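Local coordinates for protein Aln2 (Streptomyces sp. CM020, PDB 6P7L) that probably takes part in biosynthesis of the polyketide antibiotic alnumycin, as a noncanonical member of the NTF2-like superfamily with a SnoaL-like domain, at residues Thr125-Ser128 against Ala132-Val135; Arg46-Met51 against Gly57-Thr62; Ala65-Arg70 against Glu81-Gly86; Gln42-Gln47 against Asp143-Val148. All coordinates share one frame; numbering follows the deposited sequence.

Contact 1 of 4, residues Thr125-Ser128 against Ala132-Val135; sequences TVTS and AVLV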
loop_
_atom_site.group_PDB
_atom_site.type_symbol
_atom_site.label_atom_id
_atom_site.label_comp_id
_atom_site.label_asym_id
_atom_site.label_seq_id
_atom_site.Cartn_x
_atom_site.Cartn_y
_atom_site.Cartn_z
ATOM N N THR A 125 9.082 -5.713 -5.945
ATOM C CA THR A 125 10.431 -5.182 -5.826
ATOM C C THR A 125 11.386 -6.351 -5.624
ATOM O O THR A 125 11.045 -7.350 -4.987
ATOM C CB THR A 125 10.574 -4.175 -4.678
ATOM O OG1 THR A 125 10.190 -4.763 -3.448
ATOM C CG2 THR A 125 9.692 -2.911 -4.910
ATOM N N VAL A 126 12.597 -6.216 -6.154
ATOM C CA VAL A 126 13.617 -7.249 -5.997
ATOM C C VAL A 126 14.885 -6.608 -5.456
ATOM O O VAL A 126 15.538 -5.830 -6.158
ATOM C CB VAL A 126 13.904 -7.984 -7.306
ATOM C CG1 VAL A 126 14.812 -9.162 -7.027
ATOM C CG2 VAL A 126 12.586 -8.438 -7.964
ATOM N N THR A 127 15.256 -6.973 -4.234
ATOM C CA THR A 127 16.370 -6.364 -3.523
ATOM C C THR A 127 17.535 -7.338 -3.478
ATOM O O THR A 127 17.398 -8.455 -2.979
ATOM C CB THR A 127 15.946 -5.968 -2.111
ATOM O OG1 THR A 127 14.953 -4.948 -2.192
ATOM C CG2 THR A 127 17.114 -5.411 -1.323
ATOM N N SER A 128 18.679 -6.897 -3.979
ATOM C CA SER A 128 19.875 -7.720 -4.070
ATOM C C SER A 128 20.844 -7.519 -2.906
ATOM O O SER A 128 20.728 -6.591 -2.096
ATOM C CB SER A 128 20.593 -7.423 -5.384
ATOM O OG SER A 128 21.362 -6.243 -5.207
ATOM N N ALA A 132 20.839 -3.190 -4.617
ATOM C CA ALA A 132 20.057 -2.807 -5.778
ATOM C C ALA A 132 18.603 -3.144 -5.515
ATOM O O ALA A 132 18.297 -4.116 -4.803
ATOM C CB ALA A 132 20.534 -3.533 -7.033
ATOM N N VAL A 133 17.712 -2.284 -6.001
ATOM C CA VAL A 133 16.271 -2.501 -5.953
ATOM C C VAL A 133 15.729 -2.386 -7.372
ATOM O O VAL A 133 15.831 -1.318 -7.981
ATOM C CB VAL A 133 15.569 -1.492 -5.031
ATOM C CG1 VAL A 133 14.042 -1.808 -5.001
ATOM C CG2 VAL A 133 16.190 -1.562 -3.641
ATOM N N LEU A 134 15.181 -3.478 -7.903
ATOM C CA LEU A 134 14.466 -3.493 -9.182
ATOM C C LEU A 134 12.972 -3.414 -8.911
ATOM O O LEU A 134 12.508 -3.936 -7.898
ATOM C CB LEU A 134 14.770 -4.763 -9.980
ATOM C CG LEU A 134 16.227 -5.130 -10.239
ATOM C CD1 LEU A 134 16.355 -6.463 -10.937
ATOM C CD2 LEU A 134 16.876 -4.026 -11.062
ATOM N N VAL A 135 12.235 -2.695 -9.754
ATOM C CA VAL A 135 10.771 -2.680 -9.694
ATOM C C VAL A 135 10.226 -3.346 -10.948
ATOM O O VAL A 135 10.489 -2.886 -12.069
ATOM C CB VAL A 135 10.220 -1.261 -9.529
ATOM C CG1 VAL A 135 8.709 -1.279 -9.474
ATOM C CG2 VAL A 135 10.806 -0.596 -8.308
#

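Contact 2 of 4, residues Arg46-Met51 against Gly57-Thr62; sequences RQMHRM and GGFAAT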
loop_
_atom_site.group_PDB
_atom_site.type_symbol
_atom_site.label_atom_id
_atom_site.label_comp_id
_atom_site.label_asym_id
_atom_site.label_seq_id
_atom_site.Cartn_x
_atom_site.Cartn_y
_atom_site.Cartn_z
ATOM N N ARG A 46 -0.632 -12.829 4.530
ATOM C CA ARG A 46 -0.047 -14.137 4.821
ATOM C C ARG A 46 0.294 -14.871 3.531
ATOM O O ARG A 46 1.341 -15.535 3.434
ATOM C CB ARG A 46 -1.012 -14.935 5.692
ATOM C CG ARG A 46 -1.167 -14.281 7.128
ATOM C CD ARG A 46 -1.888 -15.085 8.144
ATOM N NE ARG A 46 -1.420 -14.702 9.486
ATOM C CZ ARG A 46 -1.921 -13.698 10.200
ATOM N NH1 ARG A 46 -2.923 -12.972 9.722
ATOM N NH2 ARG A 46 -1.438 -13.422 11.402
ATOM N N GLN A 47 -0.556 -14.752 2.515
ATOM C CA GLN A 47 -0.278 -15.457 1.266
ATOM C C GLN A 47 1.023 -14.965 0.632
ATOM O O GLN A 47 1.835 -15.769 0.139
ATOM C CB GLN A 47 -1.432 -15.272 0.294
ATOM C CG GLN A 47 -1.375 -16.174 -0.948
ATOM C CD GLN A 47 -2.452 -15.832 -1.941
ATOM O OE1 GLN A 47 -2.534 -14.676 -2.402
ATOM N NE2 GLN A 47 -3.308 -16.804 -2.260
ATOM N N MET A 48 1.221 -13.641 0.598
ATOM C CA MET A 48 2.418 -13.102 -0.049
ATOM C C MET A 48 3.644 -13.296 0.851
ATOM O O MET A 48 4.759 -13.510 0.344
ATOM C CB MET A 48 2.263 -11.621 -0.405
ATOM C CG MET A 48 1.343 -11.318 -1.578
ATOM S SD MET A 48 1.807 -12.214 -3.095
ATOM C CE MET A 48 0.677 -13.508 -2.899
ATOM N N HIS A 49 3.472 -13.248 2.180
ATOM C CA HIS A 49 4.619 -13.553 3.039
ATOM C C HIS A 49 5.162 -14.935 2.719
ATOM O O HIS A 49 6.385 -15.126 2.637
ATOM C CB HIS A 49 4.279 -13.481 4.524
ATOM C CG HIS A 49 4.070 -12.083 5.041
ATOM N ND1 HIS A 49 3.887 -11.810 6.381
ATOM C CD2 HIS A 49 4.003 -10.894 4.404
ATOM C CE1 HIS A 49 3.735 -10.508 6.550
ATOM N NE2 HIS A 49 3.774 -9.928 5.359
ATOM N N ARG A 50 4.264 -15.898 2.502
ATOM C CA ARG A 50 4.698 -17.260 2.219
ATOM C C ARG A 50 5.398 -17.314 0.873
ATOM O O ARG A 50 6.476 -17.911 0.741
ATOM C CB ARG A 50 3.511 -18.220 2.236
ATOM C CG ARG A 50 2.803 -18.381 3.575
ATOM C CD ARG A 50 1.685 -19.387 3.480
ATOM N NE ARG A 50 0.885 -19.480 4.704
ATOM C CZ ARG A 50 -0.074 -20.380 4.914
ATOM N NH1 ARG A 50 -0.344 -21.297 3.996
ATOM N NH2 ARG A 50 -0.769 -20.357 6.042
ATOM N N MET A 51 4.804 -16.690 -0.144
ATOM C CA MET A 51 5.410 -16.772 -1.463
ATOM C C MET A 51 6.763 -16.091 -1.488
ATOM O O MET A 51 7.750 -16.650 -1.989
ATOM C CB MET A 51 4.534 -16.154 -2.521
ATOM C CG MET A 51 5.063 -16.668 -3.863
ATOM S SD MET A 51 3.916 -16.511 -5.167
ATOM C CE MET A 51 3.712 -14.749 -5.111
ATOM N N GLY A 57 5.063 -24.262 -1.011
ATOM C CA GLY A 57 4.011 -25.199 -0.635
ATOM C C GLY A 57 2.910 -24.525 0.167
ATOM O O GLY A 57 1.716 -24.724 -0.093
ATOM N N GLY A 58 3.297 -23.684 1.129
ATOM C CA GLY A 58 2.308 -22.957 1.903
ATOM C C GLY A 58 1.537 -21.956 1.065
ATOM O O GLY A 58 0.347 -21.736 1.295
ATOM N N PHE A 59 2.213 -21.296 0.113
ATOM C CA PHE A 59 1.520 -20.420 -0.826
ATOM C C PHE A 59 0.468 -21.192 -1.616
ATOM O O PHE A 59 -0.697 -20.787 -1.705
ATOM C CB PHE A 59 2.532 -19.781 -1.768
ATOM C CG PHE A 59 1.911 -19.088 -2.949
ATOM C CD1 PHE A 59 1.276 -17.853 -2.799
ATOM C CD2 PHE A 59 1.937 -19.678 -4.196
ATOM C CE1 PHE A 59 0.723 -17.240 -3.864
ATOM C CE2 PHE A 59 1.367 -19.049 -5.273
ATOM C CZ PHE A 59 0.758 -17.840 -5.122
ATOM N N ALA A 60 0.864 -22.328 -2.182
ATOM C CA ALA A 60 -0.063 -23.091 -3.007
ATOM C C ALA A 60 -1.202 -23.677 -2.177
ATOM O O ALA A 60 -2.313 -23.863 -2.681
ATOM C CB ALA A 60 0.683 -24.211 -3.734
ATOM N N ALA A 61 -0.954 -23.979 -0.911
ATOM C CA ALA A 61 -1.993 -24.554 -0.056
ATOM C C ALA A 61 -3.121 -23.574 0.217
ATOM O O ALA A 61 -4.197 -23.987 0.686
ATOM C CB ALA A 61 -1.368 -25.018 1.268
ATOM N N THR A 62 -2.903 -22.290 -0.059
ATOM C CA THR A 62 -3.989 -21.339 0.092
ATOM C C THR A 62 -4.988 -21.423 -1.055
ATOM O O THR A 62 -6.068 -20.818 -0.959
ATOM C CB THR A 62 -3.495 -19.883 0.181
ATOM O OG1 THR A 62 -2.950 -19.444 -1.076
ATOM C CG2 THR A 62 -2.496 -19.681 1.320
#

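Contact 3 of 4, residues Ala65-Arg70 against Glu81-Gly86; sequences AGAEFR and EAIEAG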
loop_
_atom_site.group_PDB
_atom_site.type_symbol
_atom_site.label_atom_id
_atom_site.label_comp_id
_atom_site.label_asym_id
_atom_site.label_seq_id
_atom_site.Cartn_x
_atom_site.Cartn_y
_atom_site.Cartn_z
ATOM N N ALA A 65 -8.729 -26.921 -4.501
ATOM C CA ALA A 65 -8.625 -27.897 -5.577
ATOM C C ALA A 65 -9.246 -27.324 -6.851
ATOM O O ALA A 65 -10.287 -26.667 -6.812
ATOM C CB ALA A 65 -9.324 -29.197 -5.202
ATOM N N GLY A 66 -8.595 -27.555 -7.980
ATOM C CA GLY A 66 -9.093 -27.014 -9.237
ATOM C C GLY A 66 -8.997 -25.511 -9.412
ATOM O O GLY A 66 -9.526 -24.996 -10.404
ATOM N N ALA A 67 -8.300 -24.798 -8.522
ATOM C CA ALA A 67 -8.122 -23.352 -8.685
ATOM C C ALA A 67 -7.443 -23.050 -10.019
ATOM O O ALA A 67 -6.629 -23.823 -10.519
ATOM C CB ALA A 67 -7.289 -22.774 -7.549
ATOM N N GLU A 68 -7.829 -21.944 -10.635
ATOM C CA GLU A 68 -7.274 -21.542 -11.922
ATOM C C GLU A 68 -6.386 -20.328 -11.715
ATOM O O GLU A 68 -6.820 -19.335 -11.119
ATOM C CB GLU A 68 -8.372 -21.210 -12.926
ATOM C CG GLU A 68 -8.716 -22.327 -13.889
ATOM C CD GLU A 68 -10.031 -22.083 -14.610
ATOM O OE1 GLU A 68 -10.835 -23.031 -14.717
ATOM O OE2 GLU A 68 -10.256 -20.942 -15.069
ATOM N N PHE A 69 -5.142 -20.419 -12.187
ATOM C CA PHE A 69 -4.164 -19.346 -12.076
ATOM C C PHE A 69 -3.766 -18.967 -13.490
ATOM O O PHE A 69 -3.025 -19.715 -14.141
ATOM C CB PHE A 69 -2.950 -19.796 -11.258
ATOM C CG PHE A 69 -2.084 -18.674 -10.781
ATOM C CD1 PHE A 69 -1.460 -17.831 -11.676
ATOM C CD2 PHE A 69 -1.870 -18.470 -9.422
ATOM C CE1 PHE A 69 -0.656 -16.790 -11.231
ATOM C CE2 PHE A 69 -1.060 -17.440 -8.996
ATOM C CZ PHE A 69 -0.466 -16.603 -9.882
ATOM N N ARG A 70 -4.192 -17.786 -13.936
ATOM C CA ARG A 70 -3.975 -17.346 -15.309
ATOM C C ARG A 70 -2.860 -16.316 -15.315
ATOM O O ARG A 70 -3.038 -15.173 -14.858
ATOM C CB ARG A 70 -5.258 -16.788 -15.927
ATOM C CG ARG A 70 -5.161 -16.653 -17.415
ATOM C CD ARG A 70 -6.442 -16.431 -17.895
ATOM N NE ARG A 70 -7.413 -17.532 -17.688
ATOM C CZ ARG A 70 -7.753 -18.451 -18.603
ATOM N NH1 ARG A 70 -7.202 -18.446 -19.817
ATOM N NH2 ARG A 70 -8.649 -19.383 -18.302
ATOM N N GLU A 81 -1.174 -28.029 -6.981
ATOM C CA GLU A 81 0.140 -28.613 -7.275
ATOM C C GLU A 81 0.798 -27.919 -8.468
ATOM O O GLU A 81 2.008 -27.633 -8.448
ATOM C CB GLU A 81 0.022 -30.118 -7.477
ATOM C CG GLU A 81 -0.367 -30.830 -6.158
ATOM C CD GLU A 81 -0.241 -32.318 -6.175
ATOM O OE1 GLU A 81 0.106 -32.868 -7.230
ATOM O OE2 GLU A 81 -0.495 -32.942 -5.106
ATOM N N ALA A 82 0.029 -27.661 -9.527
ATOM C CA ALA A 82 0.583 -26.943 -10.673
ATOM C C ALA A 82 0.949 -25.514 -10.282
ATOM O O ALA A 82 1.942 -24.962 -10.763
ATOM C CB ALA A 82 -0.419 -26.931 -11.838
ATOM N N ILE A 83 0.143 -24.895 -9.423
ATOM C CA ILE A 83 0.422 -23.533 -8.986
ATOM C C ILE A 83 1.703 -23.495 -8.155
ATOM O O ILE A 83 2.528 -22.570 -8.292
ATOM C CB ILE A 83 -0.799 -23.000 -8.212
ATOM C CG1 ILE A 83 -1.998 -22.809 -9.171
ATOM C CG2 ILE A 83 -0.512 -21.681 -7.532
ATOM C CD1 ILE A 83 -3.335 -22.585 -8.492
ATOM N N GLU A 84 1.907 -24.493 -7.292
ATOM C CA GLU A 84 3.163 -24.534 -6.544
ATOM C C GLU A 84 4.354 -24.655 -7.492
ATOM O O GLU A 84 5.362 -23.941 -7.356
ATOM C CB GLU A 84 3.191 -25.696 -5.537
ATOM C CG GLU A 84 4.454 -25.666 -4.711
ATOM C CD GLU A 84 4.668 -26.905 -3.824
ATOM O OE1 GLU A 84 3.677 -27.373 -3.212
ATOM O OE2 GLU A 84 5.830 -27.376 -3.718
ATOM N N ALA A 85 4.276 -25.590 -8.443
ATOM C CA ALA A 85 5.375 -25.773 -9.376
ATOM C C ALA A 85 5.633 -24.496 -10.185
ATOM O O ALA A 85 6.792 -24.136 -10.452
ATOM C CB ALA A 85 5.064 -26.949 -10.306
ATOM N N GLY A 86 4.571 -23.822 -10.627
ATOM C CA GLY A 86 4.758 -22.600 -11.400
ATOM C C GLY A 86 5.372 -21.474 -10.586
ATOM O O GLY A 86 6.213 -20.699 -11.081
#

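Contact 4 of 4, residues Gln42-Gln47 against Asp143-Val148; sequences QFYARQ and DTLVRV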
loop_
_atom_site.group_PDB
_atom_site.type_symbol
_atom_site.label_atom_id
_atom_site.label_comp_id
_atom_site.label_asym_id
_atom_site.label_seq_id
_atom_site.Cartn_x
_atom_site.Cartn_y
_atom_site.Cartn_z
ATOM N N GLN A 42 -5.748 -9.764 5.621
ATOM C CA GLN A 42 -4.915 -10.713 6.364
ATOM C C GLN A 42 -4.611 -11.937 5.510
ATOM O O GLN A 42 -3.508 -12.489 5.576
ATOM C CB GLN A 42 -5.597 -11.110 7.678
ATOM C CG GLN A 42 -5.807 -9.918 8.609
ATOM C CD GLN A 42 -4.506 -9.194 8.874
ATOM O OE1 GLN A 42 -3.636 -9.691 9.597
ATOM N NE2 GLN A 42 -4.318 -8.068 8.181
ATOM N N PHE A 43 -5.590 -12.396 4.723
ATOM C CA PHE A 43 -5.335 -13.490 3.792
ATOM C C PHE A 43 -4.185 -13.154 2.848
ATOM O O PHE A 43 -3.256 -13.944 2.667
ATOM C CB PHE A 43 -6.597 -13.787 2.990
ATOM C CG PHE A 43 -6.389 -14.820 1.905
ATOM C CD1 PHE A 43 -6.385 -16.170 2.188
ATOM C CD2 PHE A 43 -6.206 -14.407 0.590
ATOM C CE1 PHE A 43 -6.208 -17.093 1.175
ATOM C CE2 PHE A 43 -6.005 -15.313 -0.404
ATOM C CZ PHE A 43 -6.004 -16.664 -0.112
ATOM N N TYR A 44 -4.227 -11.979 2.247
ATOM C CA TYR A 44 -3.224 -11.629 1.247
ATOM C C TYR A 44 -1.853 -11.369 1.879
ATOM O O TYR A 44 -0.817 -11.741 1.303
ATOM C CB TYR A 44 -3.690 -10.399 0.485
ATOM C CG TYR A 44 -4.699 -10.631 -0.593
ATOM C CD1 TYR A 44 -4.538 -11.648 -1.523
ATOM C CD2 TYR A 44 -5.842 -9.857 -0.674
ATOM C CE1 TYR A 44 -5.477 -11.856 -2.517
ATOM C CE2 TYR A 44 -6.741 -10.038 -1.672
ATOM C CZ TYR A 44 -6.588 -11.028 -2.586
ATOM O OH TYR A 44 -7.503 -11.246 -3.579
ATOM N N ALA A 45 -1.828 -10.746 3.064
ATOM C CA ALA A 45 -0.558 -10.527 3.740
ATOM C C ALA A 45 0.125 -11.866 3.992
ATOM O O ALA A 45 1.319 -12.046 3.695
ATOM C CB ALA A 45 -0.784 -9.765 5.058
ATOM N N ARG A 46 -0.632 -12.829 4.530
ATOM C CA ARG A 46 -0.047 -14.137 4.821
ATOM C C ARG A 46 0.294 -14.871 3.531
ATOM O O ARG A 46 1.341 -15.535 3.434
ATOM C CB ARG A 46 -1.012 -14.935 5.692
ATOM C CG ARG A 46 -1.167 -14.281 7.128
ATOM C CD ARG A 46 -1.888 -15.085 8.144
ATOM N NE ARG A 46 -1.420 -14.702 9.486
ATOM C CZ ARG A 46 -1.921 -13.698 10.200
ATOM N NH1 ARG A 46 -2.923 -12.972 9.722
ATOM N NH2 ARG A 46 -1.438 -13.422 11.402
ATOM N N GLN A 47 -0.556 -14.752 2.515
ATOM C CA GLN A 47 -0.278 -15.457 1.266
ATOM C C GLN A 47 1.023 -14.965 0.632
ATOM O O GLN A 47 1.835 -15.769 0.139
ATOM C CB GLN A 47 -1.432 -15.272 0.294
ATOM C CG GLN A 47 -1.375 -16.174 -0.948
ATOM C CD GLN A 47 -2.452 -15.832 -1.941
ATOM O OE1 GLN A 47 -2.534 -14.676 -2.402
ATOM N NE2 GLN A 47 -3.308 -16.804 -2.260
ATOM N N ASP A 143 -8.923 -11.491 -8.563
ATOM C CA ASP A 143 -9.020 -12.749 -7.845
ATOM C C ASP A 143 -10.471 -13.088 -7.522
ATOM O O ASP A 143 -11.318 -12.202 -7.368
ATOM C CB ASP A 143 -8.292 -12.700 -6.477
ATOM C CG ASP A 143 -6.787 -12.761 -6.580
ATOM O OD1 ASP A 143 -6.254 -13.212 -7.620
ATOM O OD2 ASP A 143 -6.157 -12.300 -5.575
ATOM N N THR A 144 -10.751 -14.370 -7.333
ATOM C CA THR A 144 -11.936 -14.768 -6.586
ATOM C C THR A 144 -11.462 -15.606 -5.407
ATOM O O THR A 144 -10.525 -16.420 -5.541
ATOM C CB THR A 144 -12.966 -15.562 -7.410
ATOM O OG1 THR A 144 -12.460 -16.871 -7.678
ATOM C CG2 THR A 144 -13.297 -14.834 -8.690
ATOM N N LEU A 145 -12.084 -15.362 -4.256
ATOM C CA LEU A 145 -11.825 -16.100 -3.031
ATOM C C LEU A 145 -13.100 -16.798 -2.588
ATOM O O LEU A 145 -14.222 -16.315 -2.815
ATOM C CB LEU A 145 -11.323 -15.182 -1.898
ATOM C CG LEU A 145 -10.277 -14.153 -2.295
ATOM C CD1 LEU A 145 -10.057 -13.129 -1.180
ATOM C CD2 LEU A 145 -9.005 -14.843 -2.685
ATOM N N VAL A 146 -12.920 -17.941 -1.933
ATOM C CA VAL A 146 -14.040 -18.710 -1.418
ATOM C C VAL A 146 -13.706 -19.137 0.001
ATOM O O VAL A 146 -12.544 -19.227 0.388
ATOM C CB VAL A 146 -14.363 -19.928 -2.294
ATOM C CG1 VAL A 146 -14.823 -19.489 -3.671
ATOM C CG2 VAL A 146 -13.159 -20.894 -2.373
ATOM N N ARG A 147 -14.745 -19.415 0.774
ATOM C CA ARG A 147 -14.596 -19.819 2.167
ATOM C C ARG A 147 -14.660 -21.341 2.271
ATOM O O ARG A 147 -15.601 -21.958 1.769
ATOM C CB ARG A 147 -15.691 -19.174 3.015
ATOM C CG ARG A 147 -15.457 -19.219 4.500
ATOM C CD ARG A 147 -16.508 -18.362 5.196
ATOM N NE ARG A 147 -16.431 -16.966 4.748
ATOM C CZ ARG A 147 -15.486 -16.121 5.138
ATOM N NH1 ARG A 147 -14.562 -16.561 5.981
ATOM N NH2 ARG A 147 -15.459 -14.852 4.688
ATOM N N VAL A 148 -13.651 -21.942 2.910
ATOM C CA VAL A 148 -13.586 -23.393 3.083
ATOM C C VAL A 148 -13.308 -23.663 4.545
ATOM O O VAL A 148 -12.274 -23.228 5.072
ATOM C CB VAL A 148 -12.499 -24.038 2.196
ATOM C CG1 VAL A 148 -12.426 -25.540 2.427
ATOM C CG2 VAL A 148 -12.793 -23.725 0.747
#

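Contact 1 of 4, residues Thr125-Ser128 against Ala132-Val135
With chi1 at 81°, Ser-128 holds OG between its backbone N and carbonyl carbon, and from there OG accepts a bent bond from Ala-132 N (3.2 Å, 136° at the hydrogen). The same hydroxyl is also bonded to Gln-130 N within the turn. Thr-127 carries OG1 beside its backbone N (chi1 -65°), which brings it alongside Val-133, 3.9 Å from CG2.

Behind these side chains runs a regular antiparallel pairing. Ser-128 N gives a bond to Ala-132 O at 2.9 Å. Val-126 and Leu-134 form the hydrogen-bonded pair, N to O both ways, with Val-126 N to Leu-134 O at 2.9 Å and Leu-134 N to Val-126 O at 3.0 Å. Their CB atoms meet at 4.3 Å on one face of the sheet. Thr-125, Thr-127, Val-133 and Val-135 point to the other, where the second subunit packs and its Thr-138 shares a hydrogen bond with Thr-127 OG1, and Val-133 of the third subunit meets Val-135.

This is the turn end of the beta hairpin of strands 116-127 and 133-148. On its far flank strand 116-127 pairs with strand 98-110, whose Trp-102 bonds Thr-125 OG1, while Phe-94 and Ala-97 of the preceding loop lie against Val-126.

Contact 2 of 4, residues Arg46-Met51 against Gly57-Thr62
Hydrogen bonds join Gln-47 to Thr-62 and Arg-50 to Gly-58. Gln-47 NE2 reaches Thr-62 OG1 at 2.9 Å, almost perfectly straight (178°) and in the plane of the amide. The same hydroxyl donates to Phe-59 O at 2.7 Å, so Thr-62 OG1 links the long helix to the backbone of the short one. The amide is gripped from elsewhere too: Arg-157 binds its OE1 and Ser-154 shares NE2, which fixes its rotation. Arg-50 runs out extended, and its NH1, with the acceptor close to the guanidinium plane, takes Gly-58 O at 2.8 Å from above the carbonyl plane. Gly-58 has no side chain in the way, and Arg-50 CD passes 3.5 Å from Gly-58 C.

The aromatic contact centres on Phe-59. Met-51, with CG anti to its backbone N (chi1 -163°), lies alongside the ring and sets SD over the middle of one face, 3.4 Å from the centroid.

Apolar packing fills in around the ring: Gln-47 CG comes to 3.6 Å from Phe-59 CD1, and Met-48 CE to 3.9 Å from Phe-59 CE1.

A Met-aromatic contact flanked by two side-chain hydrogen bonds joins helix 56-60 to helix 34-52 in the helical layer of this NTF2-like fold; a glycerol, probably from the crystallisation liquor, lies close to Met-51 and may mark a pocket.

Contact 3 of 4, residues Ala65-Arg70 against Glu81-Gly86
Phe-69 and Ile-83 have the nearest CA atoms of the two segments, 6.9 Å apart. The chain turns a corner at Ala-65 and Gly-66, the glycine with a positive phi (70°), and then continues as a strand toward Arg-70. Facing it, residues 81-86 are regular helix, part of helix 80-90. No hydrogen bond crosses between the two, and at this spacing the gap is bridged by side chains from both sides.

Ile-83 does the work for the helix. CG1 stands beside its own backbone N (chi1 -68°) and the chain continues extended to CD1 (chi2 167°), a branch long enough to lie across two residues of the strand. CG1 sits 3.8 Å from Phe-69 CB, and CD1 reaches both Phe-69 CB, at 3.9 Å, and Ala-67 CB, at 4.1 Å.

In the fold, strands 67-70 and 76-78 make a hairpin at one end of the mixed sheet, and helix 80-90 follows directly and packs back over it, as expected for an NTF2-like domain; Leu-77 of the second strand touches both Ile-83 and Phe-69, and Phe-59 of helix 56-60 meets Ile-83 as well.

The other branch of the isoleucine, CG2, approaches the phenylalanine ring obliquely, 4.0 Å from Phe-69 CD2, so that the isoleucine lies across the phenylalanine at a slant. Beyond the isoleucine, a glycerol, probably from the crystallisation liquor, lies near the Phe-69 side chain, which also packs on Arg-157 and Ile-159 of strand 151-161.

Contact 4 of 4, residues Gln42-Gln47 against Asp143-Val148
Tyr-44 and Asp-143 pin helix 34-52 onto the sheet in the alpha-plus-beta arrangement of the NTF2-like fold, in which helices cover one face of a curved sheet. Helix segment 42-47 crosses strand segment 143-148 at 105°, their axes 12.2 Å apart, so side chains, not backbones, make the contact.

Tyr-44 OH donates to Asp-143 OD2 at 2.6 Å, and OD2 accepts on its anti lone pair, the one away from OD1. The two groups come from opposite directions, ring and carboxylate planes turned 35° apart. CG of Tyr-44 is anti to its carbonyl carbon (chi1 -80°), which swings the phenol toward the strand, and one ring face is backed by Phe-43 CD2, 3.8 Å above the plane and toward the rim. Leu-145 closes the apolar side: its CD2 lies 3.8 Å from Phe-43 CE2, while its CD1 lies 4.0 Å from Tyr-44 OH, oblique to the ring.

Tyr-44 OH and Asp-143 OD2 have two partners each, Thr-118 joining the hydroxyl and Tyr-120 joining OD2, and OD1 is taken by Arg-157 in a salt bridge. Held at both oxygens, the carboxylate has little freedom to rotate, and the phenol that donates to it is in turn fixed in position, which ties the helix to three neighbouring strands through one small buried network.

In the fold
Contact 1 stands apart at the hairpin tip, its centre about 19 Å from the centre of the chain, and is mostly main-chain bonding. Contacts 3 and 4 are buried, contact 2 partly so; contacts 1, 2 and 4 meet the second subunit, whereas no other chain touches contact 3. Contacts 2 and 4 start from helix 34-52 and share Arg-46 and Gln-47, yet one looks to helix 56-60 and the other to strand 133-148, which also supplies half of contact 1. Purely apolar, contact 3 joins contact 2 where Phe-59 packs on Ile-83 and Phe-69. Contact 2 mixes sulfur-aromatic packing with side-chain bonds; contact 4 buries a carboxylate. Arg-157 connects these inner sites, bonding Gln-47 and Asp-143 and touching Phe-59 and Phe-69.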